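PDB 5NTH: putative aminopeptidase from Leishmania major, which probably acts as a manganese-dependent M17 leucyl aminopeptidase, removing residues from the N-termini of peptides. Local coordinates for residues M4-S9 with T16-Y21; E254-E257 with I263-V266; V511-P516 with T524-T529. All blocks are in the same frame, centred on the assembly; numbering follows the deposited sequence.

Overall arrangement
The three contacts follow one another along the chain without interlacing, and their nearest atoms stay at least about 13 Å apart. Contact 1 ties the N-terminal residues to helix 12-26, whereas contacts 2 and 3, centres about 27 Å apart, both fall within the catalytic domain. Contact 2 joins two short helices in the connection between edge strand 246-251 and its antiparallel neighbour 275-282 of the large mixed sheet; contact 3 takes in the end of interior strand 508-512 and the turn after it, close to the chain centre. The same residue position serves contacts 1 and 2: Arg-8 pairs with Glu-14 of its own chain, Arg-256 with Glu-14 of another subunit.

Contact 1: residues M4-S9 with T16-Y21; sequences MKRPRS and TAVSAY
Val-18 is the first residue of helical segment 16-21 to meet segment 4-9, and its two methyls serve different arginines. CG1 lies over one face of the Arg-8 guanidinium, displaced toward its rim, 3.8 Å from Arg-8 NE. CG2 is likewise over a face of the Arg-6 guanidinium; that approach is modelled so tightly that its exact spacing is doubtful. Next comes Ser-19, whose OG accepts from Arg-6 NH2 at 2.8 Å and is also hydrogen-bonded to Ser-2 OG. The arginine bond is nearly straight (N-H...O 170°) and the oxygen lies in the guanidinium plane, so Arg-6 uses its edge for Ser-19 and a face for Val-18. Its chain runs out extended before bending at chi3 (-67°), which turns the head to meet both.

Arg-6 forms salt bridges with Glu-234 through NE and Glu-15 through NH1, while Arg-8 pairs with Asp-228 and Glu-14. These salt bridges restrain the two heads, each with a face against one methyl of Val-18. The N-terminal loop thus lies against helix 12-26 and touches helix 229-243 at Val-230 and Val-231; farther along helix 12-26, Tyr-21 packs on helices 203-221 and 229-243.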
loop_
_atom_site.group_PDB
_atom_site.type_symbol
_atom_site.label_atom_id
_atom_site.label_comp_id
_atom_site.label_asym_id
_atom_site.label_seq_id
_atom_site.Cartn_x
_atom_site.Cartn_y
_atom_site.Cartn_z
ATOM N N MET A 4 -27.385 -34.494 -19.566
ATOM C CA MET A 4 -27.275 -34.213 -21.001
ATOM C C MET A 4 -28.180 -33.039 -21.469
ATOM O O MET A 4 -27.862 -32.378 -22.465
ATOM C CB MET A 4 -27.579 -35.503 -21.790
ATOM N N LYS A 5 -29.306 -32.790 -20.779
ATOM C CA LYS A 5 -30.172 -31.610 -21.076
ATOM C C LYS A 5 -29.367 -30.309 -20.876
ATOM O O LYS A 5 -29.255 -29.476 -21.785
ATOM C CB LYS A 5 -31.446 -31.590 -20.196
ATOM N N ARG A 6 -28.763 -30.216 -19.690
ATOM C CA ARG A 6 -27.988 -29.068 -19.214
ATOM C C ARG A 6 -26.887 -28.547 -20.156
ATOM O O ARG A 6 -25.964 -29.290 -20.503
ATOM C CB ARG A 6 -27.335 -29.407 -17.870
ATOM C CG ARG A 6 -27.063 -28.169 -17.052
ATOM C CD ARG A 6 -26.336 -28.476 -15.766
ATOM N NE ARG A 6 -27.156 -29.248 -14.849
ATOM C CZ ARG A 6 -27.048 -30.546 -14.624
ATOM N NH1 ARG A 6 -26.115 -31.281 -15.218
ATOM N NH2 ARG A 6 -27.869 -31.121 -13.764
ATOM N N PRO A 7 -26.981 -27.257 -20.552
ATOM C CA PRO A 7 -25.898 -26.629 -21.325
ATOM C C PRO A 7 -24.849 -26.018 -20.385
ATOM O O PRO A 7 -24.814 -24.792 -20.192
ATOM C CB PRO A 7 -26.638 -25.552 -22.141
ATOM C CG PRO A 7 -27.785 -25.141 -21.253
ATOM C CD PRO A 7 -28.144 -26.344 -20.398
ATOM N N ARG A 8 -24.021 -26.878 -19.791
ATOM C CA ARG A 8 -23.016 -26.441 -18.794
ATOM C C ARG A 8 -21.565 -26.819 -19.168
ATOM O O ARG A 8 -20.936 -26.116 -19.971
ATOM C CB ARG A 8 -23.398 -26.887 -17.370
ATOM C CG ARG A 8 -22.703 -26.081 -16.283
ATOM C CD ARG A 8 -22.800 -26.722 -14.913
ATOM N NE ARG A 8 -21.514 -27.239 -14.423
ATOM C CZ ARG A 8 -20.725 -26.650 -13.513
ATOM N NH1 ARG A 8 -21.034 -25.483 -12.954
ATOM N NH2 ARG A 8 -19.599 -27.247 -13.144
ATOM N N SER A 9 -21.023 -27.894 -18.583
ATOM C CA SER A 9 -19.638 -28.307 -18.861
ATOM C C SER A 9 -19.579 -29.359 -19.970
ATOM O O SER A 9 -20.591 -29.966 -20.355
ATOM C CB SER A 9 -18.881 -28.780 -17.587
ATOM O OG SER A 9 -18.906 -30.193 -17.417
ATOM N N THR A 16 -22.669 -35.163 -13.921
ATOM C CA THR A 16 -23.383 -36.170 -13.131
ATOM C C THR A 16 -23.468 -35.701 -11.688
ATOM O O THR A 16 -24.508 -35.818 -11.064
ATOM C CB THR A 16 -22.699 -37.566 -13.222
ATOM O OG1 THR A 16 -23.120 -38.226 -14.426
ATOM C CG2 THR A 16 -23.040 -38.485 -12.019
ATOM N N ALA A 17 -22.375 -35.158 -11.166
ATOM C CA ALA A 17 -22.366 -34.647 -9.798
ATOM C C ALA A 17 -23.189 -33.375 -9.617
ATOM O O ALA A 17 -23.706 -33.171 -8.530
ATOM C CB ALA A 17 -20.942 -34.427 -9.292
ATOM N N VAL A 18 -23.295 -32.514 -10.634
ATOM C CA VAL A 18 -24.154 -31.322 -10.506
ATOM C C VAL A 18 -25.615 -31.762 -10.453
ATOM O O VAL A 18 -26.401 -31.175 -9.706
ATOM C CB VAL A 18 -23.956 -30.203 -11.594
ATOM C CG1 VAL A 18 -22.537 -29.630 -11.629
ATOM C CG2 VAL A 18 -24.302 -30.703 -12.965
ATOM N N SER A 19 -25.969 -32.806 -11.215
ATOM C CA SER A 19 -27.361 -33.350 -11.214
ATOM C C SER A 19 -27.804 -33.813 -9.824
ATOM O O SER A 19 -28.956 -33.620 -9.439
ATOM C CB SER A 19 -27.544 -34.474 -12.250
ATOM O OG SER A 19 -27.700 -33.957 -13.574
ATOM N N ALA A 20 -26.866 -34.384 -9.084
ATOM C CA ALA A 20 -27.070 -34.765 -7.686
ATOM C C ALA A 20 -27.124 -33.570 -6.757
ATOM O O ALA A 20 -27.942 -33.554 -5.838
ATOM C CB ALA A 20 -25.975 -35.715 -7.215
ATOM N N TYR A 21 -26.245 -32.596 -6.961
ATOM C CA TYR A 21 -26.292 -31.350 -6.186
ATOM C C TYR A 21 -27.642 -30.655 -6.362
ATOM O O TYR A 21 -28.214 -30.126 -5.399
ATOM C CB TYR A 21 -25.176 -30.371 -6.575
ATOM C CG TYR A 21 -25.311 -29.071 -5.851
ATOM C CD1 TYR A 21 -24.844 -28.922 -4.545
ATOM C CD2 TYR A 21 -26.003 -28.021 -6.429
ATOM C CE1 TYR A 21 -25.029 -27.735 -3.849
ATOM C CE2 TYR A 21 -26.191 -26.817 -5.753
ATOM C CZ TYR A 21 -25.692 -26.675 -4.473
ATOM O OH TYR A 21 -25.896 -25.486 -3.836
#

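Contact 2: residues E254-E257 with I263-V266; sequences ELRE and IYAV
Arg-256 lies against Tyr-264 and carries its cationic head to an interface, where NH1 forms a salt bridge with Glu-14 of another subunit. Within the contact the hydroxyl oxygen of Tyr-264 sits above the centre of the guanidinium, with OH 3.2 Å from Arg-256 CZ. This is an approach to the flat face: the N-H groups point the wrong way for a hydrogen bond, although Arg-256 NH1 is also 3.2 Å from Tyr-264 OH.

The rest of the arginine follows the ring. Its CB lies 3.6 Å from the centroid of the Tyr-264 ring and only 10° from the ring normal, a CH-pi contact over the face. Extended through chi1 and chi2, the methylene chain runs across the face of the ring, with Arg-256 CD above Tyr-264 CE2 at 3.6 Å. A bend at chi3 (44°) then tips the guanidinium over the hydroxyl, its plane 27° from that of the ring.

On the buried flank, Leu-255 CB touches Tyr-264 CB at 3.9 Å, and Leu-255 CD2 meets Ile-263 CG2 at 3.7 Å. Leu-255 and Ile-263 also rest on Leu-276 of strand 275-282, and Ile-263 reaches Val-394 of helix 391-404. The pairing is that of successive short helices in a helical connection between adjacent antiparallel strands of the M17 catalytic domain; Ile-263 lies about 9 Å, side chain to side chain, from the manganese ligands Lys-298 and Glu-390.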
loop_
_atom_site.group_PDB
_atom_site.type_symbol
_atom_site.label_atom_id
_atom_site.label_comp_id
_atom_site.label_asym_id
_atom_site.label_seq_id
_atom_site.Cartn_x
_atom_site.Cartn_y
_atom_site.Cartn_z
ATOM N N GLU A 254 -30.208 -13.112 -25.253
ATOM C CA GLU A 254 -31.572 -12.620 -25.080
ATOM C C GLU A 254 -31.610 -11.316 -24.253
ATOM O O GLU A 254 -32.470 -10.464 -24.495
ATOM C CB GLU A 254 -32.474 -13.706 -24.470
ATOM N N LEU A 255 -30.675 -11.155 -23.311
ATOM C CA LEU A 255 -30.604 -9.943 -22.490
ATOM C C LEU A 255 -30.190 -8.764 -23.316
ATOM O O LEU A 255 -30.839 -7.711 -23.303
ATOM C CB LEU A 255 -29.592 -10.083 -21.370
ATOM C CG LEU A 255 -30.040 -10.956 -20.222
ATOM C CD1 LEU A 255 -28.834 -11.368 -19.384
ATOM C CD2 LEU A 255 -31.083 -10.220 -19.387
ATOM N N ARG A 256 -29.087 -8.944 -24.023
ATOM C CA ARG A 256 -28.599 -7.912 -24.897
ATOM C C ARG A 256 -29.597 -7.616 -26.017
ATOM O O ARG A 256 -29.858 -6.459 -26.274
ATOM C CB ARG A 256 -27.251 -8.301 -25.481
ATOM C CG ARG A 256 -26.670 -7.243 -26.423
ATOM C CD ARG A 256 -25.335 -7.647 -27.003
ATOM N NE ARG A 256 -25.298 -9.027 -27.465
ATOM C CZ ARG A 256 -24.217 -9.613 -27.963
ATOM N NH1 ARG A 256 -23.063 -8.967 -28.083
ATOM N NH2 ARG A 256 -24.292 -10.871 -28.351
ATOM N N GLU A 257 -30.130 -8.640 -26.690
ATOM C CA GLU A 257 -31.123 -8.427 -27.780
ATOM C C GLU A 257 -32.357 -7.649 -27.284
ATOM O O GLU A 257 -32.856 -6.763 -27.977
ATOM C CB GLU A 257 -31.575 -9.750 -28.429
ATOM N N ILE A 263 -27.125 -5.747 -17.074
ATOM C CA ILE A 263 -26.811 -7.085 -16.610
ATOM C C ILE A 263 -26.083 -7.933 -17.665
ATOM O O ILE A 263 -25.239 -8.744 -17.316
ATOM C CB ILE A 263 -28.037 -7.824 -16.066
ATOM C CG1 ILE A 263 -27.598 -9.169 -15.465
ATOM C CG2 ILE A 263 -29.095 -8.021 -17.151
ATOM C CD1 ILE A 263 -28.710 -9.922 -14.776
ATOM N N TYR A 264 -26.399 -7.753 -18.941
ATOM C CA TYR A 264 -25.638 -8.434 -19.976
ATOM C C TYR A 264 -24.152 -8.014 -19.954
ATOM O O TYR A 264 -23.262 -8.846 -20.122
ATOM C CB TYR A 264 -26.217 -8.160 -21.357
ATOM C CG TYR A 264 -25.334 -8.749 -22.407
ATOM C CD1 TYR A 264 -25.397 -10.099 -22.712
ATOM C CD2 TYR A 264 -24.371 -7.975 -23.047
ATOM C CE1 TYR A 264 -24.554 -10.665 -23.661
ATOM C CE2 TYR A 264 -23.532 -8.526 -23.998
ATOM C CZ TYR A 264 -23.627 -9.874 -24.298
ATOM O OH TYR A 264 -22.786 -10.419 -25.232
ATOM N N ALA A 265 -23.901 -6.716 -19.776
ATOM C CA ALA A 265 -22.533 -6.203 -19.678
ATOM C C ALA A 265 -21.739 -6.866 -18.549
ATOM O O ALA A 265 -20.565 -7.234 -18.739
ATOM C CB ALA A 265 -22.548 -4.697 -19.467
ATOM N N VAL A 266 -22.377 -7.003 -17.381
ATOM C CA VAL A 266 -21.687 -7.455 -16.164
ATOM C C VAL A 266 -21.259 -8.916 -16.296
ATOM O O VAL A 266 -20.126 -9.290 -15.894
ATOM C CB VAL A 266 -22.555 -7.269 -14.891
ATOM C CG1 VAL A 266 -21.923 -7.939 -13.678
ATOM C CG2 VAL A 266 -22.716 -5.802 -14.570
#

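Contact 3: residues V511-P516 with T524-T529; sequences VDMAYP and TGYGVT
The aromatic ring of Tyr-526 forms the apolar centre, reached from segment 511-516 by Pro-516 and Met-513. Pro-516 CB comes to 3.5 Å from Tyr-526 CD2, whereas Met-513 CB is 3.9 Å from Tyr-526 CE1. The two therefore divide the ring between its CD2-CE2 and CD1-CE1 flanks, and both approach obliquely from the same side of its plane. The Tyr-526 side chain leaves with CG trans to the backbone nitrogen (chi1 -174°), which carries the ring across to the other segment. Beyond the centre, Met-513 folds back at chi2 and chi3, bringing its CE to 3.9 Å from the carbonyl oxygen of Tyr-526. Val-511 adds a looser contact near the phenol end, its CG1 4.5 Å from Tyr-526 CE1.

The polar edge is built on Thr-524. Its OG1 donates to Pro-516 O at 2.6 Å, lying in the carbonyl plane on a lone pair with a C=O...O angle of 142°. The same hydroxyl oxygen accepts from Tyr-526 N at 3.2 Å, with an N-H...O angle of 153°, closing an ST turn. Gly-527 follows as N-cap of helix 528-536, and its backbone NH is taken by Asp-454.

Between the segments run the short strands 518-519 and 522-523, so the contact closes the base of this excursion. Nearby, Asp-512 points away from segment 524-529 and bonds Leu-419 N and Thr-420 OG1, two residues that line the actinonin pocket. The chemistry implies a joint fixed in two ways: one hydroxyl, used as both donor and acceptor, couples the end of segment 511-516 to the turn, while the ring packs between the end of strand 508-512 and the approach to helix 528-536.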
loop_
_atom_site.group_PDB
_atom_site.type_symbol
_atom_site.label_atom_id
_atom_site.label_comp_id
_atom_site.label_asym_id
_atom_site.label_seq_id
_atom_site.Cartn_x
_atom_site.Cartn_y
_atom_site.Cartn_z
ATOM N N VAL A 511 -32.511 -3.363 0.767
ATOM C CA VAL A 511 -31.838 -3.968 1.912
ATOM C C VAL A 511 -30.430 -4.416 1.545
ATOM O O VAL A 511 -30.219 -5.337 0.752
ATOM C CB VAL A 511 -32.622 -5.151 2.496
ATOM C CG1 VAL A 511 -31.966 -5.620 3.787
ATOM C CG2 VAL A 511 -34.053 -4.752 2.774
ATOM N N ASP A 512 -29.461 -3.744 2.142
ATOM C CA ASP A 512 -28.052 -4.038 1.901
ATOM C C ASP A 512 -27.515 -4.942 2.993
ATOM O O ASP A 512 -27.202 -4.488 4.060
ATOM C CB ASP A 512 -27.246 -2.735 1.841
ATOM C CG ASP A 512 -25.822 -2.938 1.381
ATOM O OD1 ASP A 512 -25.399 -4.081 1.094
ATOM O OD2 ASP A 512 -25.126 -1.917 1.299
ATOM N N MET A 513 -27.364 -6.212 2.687
ATOM C CA MET A 513 -27.046 -7.189 3.719
ATOM C C MET A 513 -25.725 -7.882 3.435
ATOM O O MET A 513 -25.606 -9.075 3.546
ATOM C CB MET A 513 -28.207 -8.183 3.938
ATOM C CG MET A 513 -29.130 -8.463 2.772
ATOM S SD MET A 513 -28.319 -9.347 1.462
ATOM C CE MET A 513 -28.500 -11.003 2.137
ATOM N N ALA A 514 -24.707 -7.107 3.121
ATOM C CA ALA A 514 -23.415 -7.692 2.779
ATOM C C ALA A 514 -22.759 -8.493 3.938
ATOM O O ALA A 514 -22.397 -9.642 3.742
ATOM C CB ALA A 514 -22.484 -6.616 2.263
ATOM N N TYR A 515 -22.635 -7.892 5.120
ATOM C CA TYR A 515 -22.069 -8.561 6.299
ATOM C C TYR A 515 -23.020 -9.533 7.052
ATOM O O TYR A 515 -22.595 -10.605 7.438
ATOM C CB TYR A 515 -21.399 -7.539 7.243
ATOM C CG TYR A 515 -20.178 -6.986 6.574
ATOM C CD1 TYR A 515 -20.277 -5.962 5.622
ATOM C CD2 TYR A 515 -18.932 -7.562 6.777
ATOM C CE1 TYR A 515 -19.162 -5.513 4.938
ATOM C CE2 TYR A 515 -17.811 -7.106 6.090
ATOM C CZ TYR A 515 -17.930 -6.085 5.170
ATOM O OH TYR A 515 -16.809 -5.635 4.500
ATOM N N PRO A 516 -24.306 -9.189 7.233
ATOM C CA PRO A 516 -25.210 -10.130 7.956
ATOM C C PRO A 516 -25.470 -11.492 7.263
ATOM O O PRO A 516 -25.916 -12.448 7.910
ATOM C CB PRO A 516 -26.515 -9.335 8.091
ATOM C CG PRO A 516 -26.166 -7.917 7.797
ATOM C CD PRO A 516 -24.981 -7.930 6.887
ATOM N N THR A 524 -25.721 -17.298 6.791
ATOM C CA THR A 524 -26.688 -17.162 7.872
ATOM C C THR A 524 -28.125 -17.413 7.471
ATOM O O THR A 524 -28.966 -17.610 8.333
ATOM C CB THR A 524 -26.633 -15.779 8.548
ATOM O OG1 THR A 524 -26.977 -14.751 7.612
ATOM C CG2 THR A 524 -25.251 -15.533 9.121
ATOM N N GLY A 525 -28.416 -17.392 6.180
ATOM C CA GLY A 525 -29.795 -17.459 5.694
ATOM C C GLY A 525 -30.538 -16.125 5.772
ATOM O O GLY A 525 -31.736 -16.058 5.461
ATOM N N TYR A 526 -29.836 -15.061 6.181
ATOM C CA TYR A 526 -30.435 -13.747 6.333
ATOM C C TYR A 526 -31.271 -13.367 5.131
ATOM O O TYR A 526 -30.831 -13.530 4.000
ATOM C CB TYR A 526 -29.374 -12.688 6.496
ATOM C CG TYR A 526 -29.931 -11.330 6.806
ATOM C CD1 TYR A 526 -30.658 -10.591 5.850
ATOM C CD2 TYR A 526 -29.740 -10.766 8.042
ATOM C CE1 TYR A 526 -31.173 -9.337 6.138
ATOM C CE2 TYR A 526 -30.238 -9.506 8.322
ATOM C CZ TYR A 526 -30.945 -8.802 7.365
ATOM O OH TYR A 526 -31.455 -7.585 7.704
ATOM N N GLY A 527 -32.456 -12.821 5.409
ATOM C CA GLY A 527 -33.343 -12.302 4.403
ATOM C C GLY A 527 -34.642 -13.059 4.354
ATOM O O GLY A 527 -35.685 -12.467 4.119
ATOM N N VAL A 528 -34.572 -14.365 4.560
ATOM C CA VAL A 528 -35.704 -15.264 4.390
ATOM C C VAL A 528 -36.825 -14.948 5.367
ATOM O O VAL A 528 -38.008 -14.970 5.007
ATOM C CB VAL A 528 -35.284 -16.720 4.654
ATOM C CG1 VAL A 528 -36.499 -17.634 4.659
ATOM C CG2 VAL A 528 -34.278 -17.191 3.605
ATOM N N THR A 529 -36.438 -14.687 6.611
ATOM C CA THR A 529 -37.379 -14.464 7.697
ATOM C C THR A 529 -37.696 -12.977 7.861
ATOM O O THR A 529 -38.723 -12.615 8.479
ATOM C CB THR A 529 -36.842 -15.050 9.025
ATOM O OG1 THR A 529 -36.387 -16.393 8.818
ATOM C CG2 THR A 529 -37.924 -15.111 10.082
#